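Homocitrate synthase (Sulfolobus acidocaldarius, PDB 6KTQ) catalyses the aldol-type condensation of acetyl-CoA with 2-oxoglutarate to homocitrate, the first step of lysine biosynthesis by the alpha-aminoadipate pathway. Local coordinates at residues 228-239 with 259-269. Sequence-based numbering, arbitrary orientation.
Sequences AHNDLGMAVANV and ERVGIAPLQVV
At the catalytic end of the TIM barrel, where H229 shares the zinc ion with E42 and H227, the loop after strand 223-228 meets the loop leading into helix 266-277. H229 and I263 form a single beta bridge: A264 N donates to A228 O (3.1 Å), and N230 N to G262 O (2.9 Å). Beside this bridge, I263 CG2, anti to its own carbonyl carbon, lies over the centre of the H229 imidazole in a CH-pi contact, 3.5 Å from the centroid, while E259 O lies at the ring edge. Further out, R260 grips D231 side-on, NE reaching the syn lone pair of OD2 (3.0 Å) and NH2 bonding OD1 (3.1 Å), with the two flat groups only 25° from coplanar. A bend at chi3 (-47°) turns the guanidinium to the carboxylate, and NH2 also bonds T199 O. Replacing D231 by an alanine removes both acceptors, and would probably leave the R260 guanidinium without its carboxylate mate and freer to turn about its remaining bond to T199 O. On the helical side, A235 and V239 close over A264, and V236 CG2 packs against V268 CG1 (3.8 Å). H227 and H229 form the metal-binding HxH pair of the DRE-TIM metallolyase barrel, here joined to the loop after the next strand, 249-252.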
loop_
_atom_site.group_PDB
_atom_site.type_symbol
_atom_site.label_atom_id
_atom_site.label_comp_id
_atom_site.label_asym_id
_atom_site.label_seq_id
_atom_site.Cartn_x
_atom_site.Cartn_y
_atom_site.Cartn_z
ATOM N N ALA A 228 -0.017 -5.259 -21.171
ATOM C CA ALA A 228 1.023 -4.287 -21.390
ATOM C C ALA A 228 1.936 -4.639 -22.552
ATOM O O ALA A 228 2.648 -5.622 -22.495
ATOM C CB ALA A 228 1.850 -4.168 -20.116
ATOM N N HIS A 229 1.934 -3.781 -23.567
ATOM C CA HIS A 229 2.832 -3.846 -24.680
ATOM C C HIS A 229 4.189 -3.255 -24.393
ATOM O O HIS A 229 4.351 -2.376 -23.518
ATOM C CB HIS A 229 2.211 -3.166 -25.894
ATOM C CG HIS A 229 1.232 -4.028 -26.591
ATOM N ND1 HIS A 229 1.574 -4.801 -27.677
ATOM C CD2 HIS A 229 -0.059 -4.315 -26.304
ATOM C CE1 HIS A 229 0.523 -5.501 -28.050
ATOM N NE2 HIS A 229 -0.476 -5.233 -27.228
ATOM N N ASN A 230 5.177 -3.759 -25.141
ATOM C CA ASN A 230 6.584 -3.457 -24.872
ATOM C C ASN A 230 7.211 -2.426 -25.787
ATOM O O ASN A 230 8.423 -2.406 -25.936
ATOM C CB ASN A 230 7.380 -4.767 -24.955
ATOM C CG ASN A 230 8.653 -4.719 -24.143
ATOM O OD1 ASN A 230 8.685 -4.136 -23.050
ATOM N ND2 ASN A 230 9.714 -5.327 -24.667
ATOM N N ASP A 231 6.420 -1.530 -26.387
ATOM C CA ASP A 231 6.960 -0.584 -27.371
ATOM C C ASP A 231 8.090 0.275 -26.868
ATOM O O ASP A 231 8.972 0.648 -27.649
ATOM C CB ASP A 231 5.874 0.312 -27.956
ATOM C CG ASP A 231 4.757 -0.484 -28.600
ATOM O OD1 ASP A 231 4.118 -1.282 -27.877
ATOM O OD2 ASP A 231 4.541 -0.312 -29.828
ATOM N N LEU A 232 8.063 0.616 -25.575
ATOM C CA LEU A 232 9.141 1.369 -24.974
ATOM C C LEU A 232 9.969 0.545 -23.994
ATOM O O LEU A 232 10.675 1.095 -23.154
ATOM C CB LEU A 232 8.576 2.621 -24.305
ATOM C CG LEU A 232 8.087 3.667 -25.314
ATOM C CD1 LEU A 232 7.274 4.732 -24.604
ATOM C CD2 LEU A 232 9.229 4.293 -26.116
ATOM N N GLY A 233 9.866 -0.780 -24.091
ATOM C CA GLY A 233 10.713 -1.667 -23.326
ATOM C C GLY A 233 10.348 -1.778 -21.858
ATOM O O GLY A 233 11.173 -2.200 -21.072
ATOM N N MET A 234 9.113 -1.429 -21.483
ATOM C CA MET A 234 8.764 -1.383 -20.092
ATOM C C MET A 234 7.596 -2.243 -19.702
ATOM O O MET A 234 7.071 -2.074 -18.618
ATOM C CB MET A 234 8.597 0.060 -19.655
ATOM C CG MET A 234 9.968 0.735 -19.647
ATOM S SD MET A 234 10.061 2.195 -18.645
ATOM C CE MET A 234 9.148 3.397 -19.609
ATOM N N ALA A 235 7.228 -3.207 -20.546
ATOM C CA ALA A 235 6.109 -4.097 -20.244
ATOM C C ALA A 235 6.254 -4.810 -18.906
ATOM O O ALA A 235 5.307 -4.834 -18.111
ATOM C CB ALA A 235 5.908 -5.125 -21.379
ATOM N N VAL A 236 7.425 -5.405 -18.637
ATOM C CA VAL A 236 7.618 -6.152 -17.385
ATOM C C VAL A 236 7.472 -5.230 -16.167
ATOM O O VAL A 236 6.811 -5.560 -15.186
ATOM C CB VAL A 236 8.989 -6.857 -17.325
ATOM C CG1 VAL A 236 9.211 -7.502 -15.956
ATOM C CG2 VAL A 236 9.067 -7.913 -18.428
ATOM N N ALA A 237 8.111 -4.086 -16.240
ATOM C CA ALA A 237 8.074 -3.160 -15.119
ATOM C C ALA A 237 6.644 -2.664 -14.897
ATOM O O ALA A 237 6.239 -2.442 -13.771
ATOM C CB ALA A 237 8.994 -2.003 -15.404
ATOM N N ASN A 238 5.889 -2.487 -15.980
ATOM C CA ASN A 238 4.517 -2.044 -15.869
ATOM C C ASN A 238 3.594 -3.094 -15.253
ATOM O O ASN A 238 2.714 -2.781 -14.393
ATOM C CB ASN A 238 3.981 -1.545 -17.224
ATOM C CG ASN A 238 4.477 -0.181 -17.585
ATOM O OD1 ASN A 238 4.782 0.104 -18.757
ATOM N ND2 ASN A 238 4.485 0.718 -16.619
ATOM N N VAL A 239 3.789 -4.355 -15.602
ATOM C CA VAL A 239 2.926 -5.373 -15.018
ATOM C C VAL A 239 3.207 -5.570 -13.517
ATOM O O VAL A 239 2.240 -5.790 -12.730
ATOM C CB VAL A 239 2.901 -6.719 -15.799
ATOM C CG1 VAL A 239 2.573 -6.481 -17.265
ATOM C CG2 VAL A 239 4.167 -7.516 -15.646
ATOM N N GLU A 259 1.403 -8.409 -31.268
ATOM C CA GLU A 259 1.488 -7.320 -32.230
ATOM C C GLU A 259 2.740 -6.519 -32.003
ATOM O O GLU A 259 3.111 -6.266 -30.857
ATOM C CB GLU A 259 0.304 -6.367 -32.126
ATOM C CG GLU A 259 -0.964 -6.901 -32.695
ATOM C CD GLU A 259 -1.215 -6.668 -34.184
ATOM O OE1 GLU A 259 -0.549 -5.862 -34.903
ATOM O OE2 GLU A 259 -2.168 -7.321 -34.622
ATOM N N ARG A 260 3.380 -6.148 -33.105
ATOM C CA ARG A 260 4.516 -5.266 -33.146
ATOM C C ARG A 260 5.691 -5.829 -32.331
ATOM O O ARG A 260 6.353 -6.747 -32.797
ATOM C CB ARG A 260 4.128 -3.824 -32.738
ATOM C CG ARG A 260 3.023 -3.178 -33.564
ATOM C CD ARG A 260 2.734 -1.707 -33.168
ATOM N NE ARG A 260 2.619 -1.530 -31.717
ATOM C CZ ARG A 260 1.574 -1.918 -30.969
ATOM N NH1 ARG A 260 0.490 -2.449 -31.521
ATOM N NH2 ARG A 260 1.612 -1.766 -29.645
ATOM N N VAL A 261 5.936 -5.315 -31.120
ATOM C CA VAL A 261 7.015 -5.845 -30.264
ATOM C C VAL A 261 6.536 -6.736 -29.149
ATOM O O VAL A 261 7.321 -7.179 -28.301
ATOM C CB VAL A 261 7.891 -4.706 -29.719
ATOM C CG1 VAL A 261 8.590 -4.022 -30.877
ATOM C CG2 VAL A 261 7.076 -3.731 -28.940
ATOM N N GLY A 262 5.238 -7.000 -29.139
ATOM C CA GLY A 262 4.664 -7.977 -28.228
ATOM C C GLY A 262 4.329 -7.413 -26.849
ATOM O O GLY A 262 4.502 -6.211 -26.614
ATOM N N ILE A 263 3.859 -8.297 -25.964
ATOM C CA ILE A 263 3.498 -7.948 -24.584
ATOM C C ILE A 263 4.453 -8.557 -23.581
ATOM O O ILE A 263 5.466 -9.184 -23.956
ATOM C CB ILE A 263 2.025 -8.282 -24.238
ATOM C CG1 ILE A 263 1.724 -9.790 -24.193
ATOM C CG2 ILE A 263 1.091 -7.580 -25.219
ATOM C CD1 ILE A 263 0.428 -10.110 -23.457
ATOM N N ALA A 264 4.195 -8.295 -22.302
ATOM C CA ALA A 264 5.047 -8.804 -21.228
ATOM C C ALA A 264 5.349 -10.300 -21.392
ATOM O O ALA A 264 4.439 -11.102 -21.498
ATOM C CB ALA A 264 4.376 -8.564 -19.872
ATOM N N PRO A 265 6.633 -10.684 -21.384
ATOM C CA PRO A 265 6.920 -12.097 -21.612
ATOM C C PRO A 265 6.821 -12.945 -20.360
ATOM O O PRO A 265 7.369 -12.587 -19.306
ATOM C CB PRO A 265 8.339 -12.086 -22.164
ATOM C CG PRO A 265 8.942 -10.826 -21.659
ATOM C CD PRO A 265 7.819 -9.840 -21.582
ATOM N N LEU A 266 6.153 -14.084 -20.475
ATOM C CA LEU A 266 5.865 -14.928 -19.338
ATOM C C LEU A 266 7.094 -15.275 -18.504
ATOM O O LEU A 266 7.083 -15.141 -17.249
ATOM C CB LEU A 266 5.126 -16.186 -19.763
ATOM C CG LEU A 266 4.784 -17.152 -18.642
ATOM C CD1 LEU A 266 3.984 -16.505 -17.512
ATOM C CD2 LEU A 266 4.034 -18.347 -19.231
ATOM N N GLN A 267 8.175 -15.684 -19.172
ATOM C CA GLN A 267 9.339 -16.166 -18.427
ATOM C C GLN A 267 9.984 -15.059 -17.596
ATOM O O GLN A 267 10.454 -15.317 -16.488
ATOM C CB GLN A 267 10.355 -16.859 -19.326
ATOM C CG GLN A 267 10.885 -16.037 -20.490
ATOM C CD GLN A 267 10.138 -16.330 -21.779
ATOM O OE1 GLN A 267 8.989 -15.938 -21.949
ATOM N NE2 GLN A 267 10.803 -16.993 -22.698
ATOM N N VAL A 268 9.968 -13.835 -18.108
ATOM C CA VAL A 268 10.585 -12.718 -17.419
ATOM C C VAL A 268 9.678 -12.249 -16.284
ATOM O O VAL A 268 10.139 -12.057 -15.175
ATOM C CB VAL A 268 10.922 -11.549 -18.365
ATOM C CG1 VAL A 268 11.764 -10.508 -17.653
ATOM C CG2 VAL A 268 11.687 -12.052 -19.585
ATOM N N VAL A 269 8.388 -12.120 -16.570
ATOM C CA VAL A 269 7.389 -11.752 -15.559
ATOM C C VAL A 269 7.421 -12.721 -14.379
ATOM O O VAL A 269 7.421 -12.311 -13.206
ATOM C CB VAL A 269 5.983 -11.672 -16.183
ATOM C CG1 VAL A 269 4.928 -11.551 -15.110
ATOM C CG2 VAL A 269 5.907 -10.494 -17.118
#